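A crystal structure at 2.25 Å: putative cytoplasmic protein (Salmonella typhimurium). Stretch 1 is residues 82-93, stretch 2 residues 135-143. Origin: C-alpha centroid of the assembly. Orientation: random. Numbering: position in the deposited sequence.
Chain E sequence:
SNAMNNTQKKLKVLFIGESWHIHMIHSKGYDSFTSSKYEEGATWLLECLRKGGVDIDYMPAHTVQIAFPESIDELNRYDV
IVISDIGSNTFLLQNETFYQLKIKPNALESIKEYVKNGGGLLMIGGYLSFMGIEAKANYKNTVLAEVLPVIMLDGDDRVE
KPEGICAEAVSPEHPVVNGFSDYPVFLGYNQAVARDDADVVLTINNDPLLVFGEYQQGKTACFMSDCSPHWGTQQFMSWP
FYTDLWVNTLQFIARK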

# COMPACT_ATOMS: atom_id res chain seq x y z
N VAL E 82 -26.96 -5.91 15.35
CA VAL E 82 -26.24 -4.64 15.42
C VAL E 82 -25.15 -4.57 14.37
O VAL E 82 -24.34 -5.48 14.24
CB VAL E 82 -25.66 -4.38 16.82
CG1 VAL E 82 -25.06 -3.00 16.90
CG2 VAL E 82 -26.76 -4.50 17.88
N ILE E 83 -25.16 -3.49 13.57
CA ILE E 83 -24.13 -3.24 12.57
C ILE E 83 -23.35 -2.00 13.00
O ILE E 83 -23.92 -0.93 13.23
CB ILE E 83 -24.73 -3.02 11.16
CG1 ILE E 83 -25.58 -4.23 10.73
CG2 ILE E 83 -23.64 -2.67 10.13
CD1 ILE E 83 -26.45 -3.98 9.46
N SER E 84 -22.03 -2.13 13.10
CA SER E 84 -21.20 -1.03 13.55
C SER E 84 -19.83 -1.03 12.86
O SER E 84 -19.12 -2.03 12.88
CB SER E 84 -21.06 -1.06 15.08
OG SER E 84 -20.37 0.09 15.54
N ASP E 85 -19.49 0.10 12.24
CA ASP E 85 -18.21 0.27 11.53
C ASP E 85 -17.90 -0.88 10.57
O ASP E 85 -16.76 -1.36 10.50
CB ASP E 85 -17.04 0.50 12.51
CG ASP E 85 -16.43 1.90 12.39
OD1 ASP E 85 -16.62 2.55 11.35
OD2 ASP E 85 -15.73 2.34 13.33
N ILE E 86 -18.92 -1.32 9.84
CA ILE E 86 -18.73 -2.21 8.70
C ILE E 86 -19.56 -1.72 7.49
O ILE E 86 -20.75 -1.50 7.59
CB ILE E 86 -18.99 -3.71 9.10
CG1 ILE E 86 -18.95 -4.65 7.89
CG2 ILE E 86 -20.31 -3.87 9.86
CD1 ILE E 86 -19.07 -6.14 8.28
N GLY E 87 -18.89 -1.53 6.36
CA GLY E 87 -19.55 -0.98 5.18
C GLY E 87 -20.45 -1.96 4.43
O GLY E 87 -20.39 -3.19 4.63
N SER E 88 -21.29 -1.40 3.56
CA SER E 88 -22.22 -2.22 2.76
C SER E 88 -21.51 -3.19 1.81
O SER E 88 -22.00 -4.30 1.57
CB SER E 88 -23.19 -1.32 1.99
OG SER E 88 -22.49 -0.46 1.12
N ASN E 89 -20.35 -2.78 1.30
CA ASN E 89 -19.55 -3.59 0.38
C ASN E 89 -19.19 -4.92 1.01
O ASN E 89 -19.14 -5.94 0.32
CB ASN E 89 -18.27 -2.86 -0.03
CG ASN E 89 -18.52 -1.70 -1.00
OD1 ASN E 89 -19.50 -1.67 -1.74
ND2 ASN E 89 -17.58 -0.75 -1.02
N THR E 90 -18.96 -4.94 2.32
CA THR E 90 -18.57 -6.18 3.00
C THR E 90 -19.68 -7.22 2.93
O THR E 90 -19.41 -8.38 2.61
CB THR E 90 -18.07 -5.97 4.47
OG1 THR E 90 -16.91 -5.13 4.45
CG2 THR E 90 -17.69 -7.32 5.12
N PHE E 91 -20.92 -6.79 3.18
CA PHE E 91 -22.10 -7.65 3.05
C PHE E 91 -22.42 -8.06 1.61
O PHE E 91 -22.72 -9.21 1.34
CB PHE E 91 -23.30 -6.93 3.63
CG PHE E 91 -23.27 -6.78 5.11
CD1 PHE E 91 -22.96 -5.55 5.68
CD2 PHE E 91 -23.57 -7.85 5.95
CE1 PHE E 91 -22.94 -5.38 7.06
CE2 PHE E 91 -23.54 -7.69 7.34
CZ PHE E 91 -23.23 -6.43 7.89
N LEU E 92 -22.34 -7.11 0.69
CA LEU E 92 -22.69 -7.32 -0.70
C LEU E 92 -21.65 -8.11 -1.50
O LEU E 92 -22.02 -8.86 -2.42
CB LEU E 92 -22.95 -5.97 -1.39
CG LEU E 92 -24.29 -5.30 -1.03
CD1 LEU E 92 -24.32 -3.80 -1.33
CD2 LEU E 92 -25.45 -6.03 -1.72
N LEU E 93 -20.37 -7.93 -1.16
CA LEU E 93 -19.24 -8.44 -1.93
C LEU E 93 -18.40 -9.41 -1.11
O LEU E 93 -17.17 -9.25 -0.98
CB LEU E 93 -18.35 -7.28 -2.43
CG LEU E 93 -19.03 -6.16 -3.22
CD1 LEU E 93 -18.06 -5.04 -3.53
CD2 LEU E 93 -19.64 -6.75 -4.50
N ALA E 135 -17.72 8.59 1.99
CA ALA E 135 -18.98 7.91 1.57
C ALA E 135 -18.78 6.41 1.24
O ALA E 135 -19.55 5.83 0.48
CB ALA E 135 -19.67 8.66 0.40
N LYS E 136 -17.76 5.80 1.83
CA LYS E 136 -17.39 4.42 1.55
C LYS E 136 -18.39 3.38 2.07
O LYS E 136 -18.54 2.30 1.46
CB LYS E 136 -16.01 4.11 2.13
CG LYS E 136 -14.84 4.67 1.32
CD LYS E 136 -13.53 4.45 2.05
CE LYS E 136 -12.36 5.09 1.32
NZ LYS E 136 -11.93 4.23 0.19
N ALA E 137 -19.00 3.68 3.22
CA ALA E 137 -19.98 2.77 3.84
C ALA E 137 -21.15 2.61 2.89
O ALA E 137 -21.71 1.51 2.77
CB ALA E 137 -20.45 3.27 5.18
N ASN E 138 -21.48 3.72 2.20
CA ASN E 138 -22.35 3.72 1.03
C ASN E 138 -23.77 3.14 1.21
O ASN E 138 -24.39 2.73 0.23
CB ASN E 138 -21.64 2.97 -0.11
CG ASN E 138 -22.30 3.21 -1.46
OD1 ASN E 138 -22.60 4.36 -1.82
ND2 ASN E 138 -22.54 2.14 -2.20
N TYR E 139 -24.28 3.13 2.43
CA TYR E 139 -25.53 2.45 2.73
C TYR E 139 -26.76 3.02 2.03
O TYR E 139 -27.75 2.30 1.84
CB TYR E 139 -25.75 2.38 4.25
CG TYR E 139 -25.02 1.21 4.87
CD1 TYR E 139 -23.80 1.38 5.55
CD2 TYR E 139 -25.54 -0.09 4.78
CE1 TYR E 139 -23.13 0.29 6.14
CE2 TYR E 139 -24.87 -1.17 5.33
CZ TYR E 139 -23.68 -0.99 6.01
OH TYR E 139 -23.06 -2.11 6.54
N LYS E 140 -26.70 4.29 1.62
CA LYS E 140 -27.84 4.99 1.00
C LYS E 140 -28.18 4.40 -0.37
O LYS E 140 -29.33 4.44 -0.80
CB LYS E 140 -27.55 6.47 0.87
CG LYS E 140 -28.69 7.22 0.24
CD LYS E 140 -28.50 8.72 0.26
CE LYS E 140 -29.87 9.39 0.12
NZ LYS E 140 -29.76 10.86 0.14
N ASN E 141 -27.17 3.86 -1.03
CA ASN E 141 -27.28 3.30 -2.35
C ASN E 141 -27.45 1.78 -2.30
O ASN E 141 -27.16 1.08 -3.28
CB ASN E 141 -26.06 3.73 -3.15
CG ASN E 141 -26.00 5.24 -3.32
OD1 ASN E 141 -27.01 5.87 -3.66
ND2 ASN E 141 -24.83 5.84 -3.05
N THR E 142 -27.96 1.28 -1.18
CA THR E 142 -28.19 -0.15 -0.98
C THR E 142 -29.62 -0.41 -0.59
O THR E 142 -30.34 0.51 -0.17
CB THR E 142 -27.28 -0.75 0.15
OG1 THR E 142 -27.73 -0.29 1.42
CG2 THR E 142 -25.79 -0.40 -0.05
N VAL E 143 -30.05 -1.67 -0.69
CA VAL E 143 -31.43 -2.07 -0.34
C VAL E 143 -31.74 -1.93 1.16
O VAL E 143 -32.89 -2.14 1.59
CB VAL E 143 -31.75 -3.47 -0.86
CG1 VAL E 143 -31.74 -3.46 -2.42
CG2 VAL E 143 -30.76 -4.49 -0.33
O HOH W 1 -22.15 -0.61 -1.43
O HOH W 2 -19.05 -0.35 1.96
O HOH W 3 -17.94 2.06 -1.15

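What ties the two backbones together most firmly? The carbonyl oxygen of A137 takes two hydrogen bonds from a single residue, S88. The amide N of S88 donates to A137 O at 3.0 Å, nearly straight at 163°, and S88 OG donates to the same A137 O at 2.7 Å. Within stretch 1, S88 N has no backbone partner. The p rotamer of S88 (60°) brings its hydroxyl onto the same acceptor. Here the CA atoms come nearest across the stretches, G87 CA to A137 CA at 4.0 Å; having no side chain, G87 adds no bulk there.

How does the tyrosine hydroxyl find its place? Y139 reaches across the contact and donates a hydrogen bond from Y139 OH to the carbonyl I86 O, a short 2.6 Å. Two apolar side chains lie beside this polar tip: F91 presents its ring edge, with F91 CE1 3.3 Å from Y139 OH, and I83 CG2 lies 3.7 Å from Y139 OH.

What do waters add to the direct bonds? Three waters bridge the stretches. Water 1 donates to S88 OG (2.6 Å) and N89 OD1 (2.9 Å) and accepts from N138 ND2 (2.9 Å). Water 2 accepts from N89 N at 2.8 Å and lies 2.7 Å from K136 O. Water 3 donates to K136 O, at 2.7 Å, and accepts a weak bond from N89 ND2 at 2.8 Å.

What covers the tyrosine ring? S88 CB lies 3.9 Å from the centroid of the Y139 ring, 18° off the normal, a CH-pi contact over one face. Farther along, the methyl T142 CG2 packs 3.4 Å from S88 CB and 3.9 Å from L92 CD1. T142 OG1 donates to Y139 O at 2.6 Å within its own stretch.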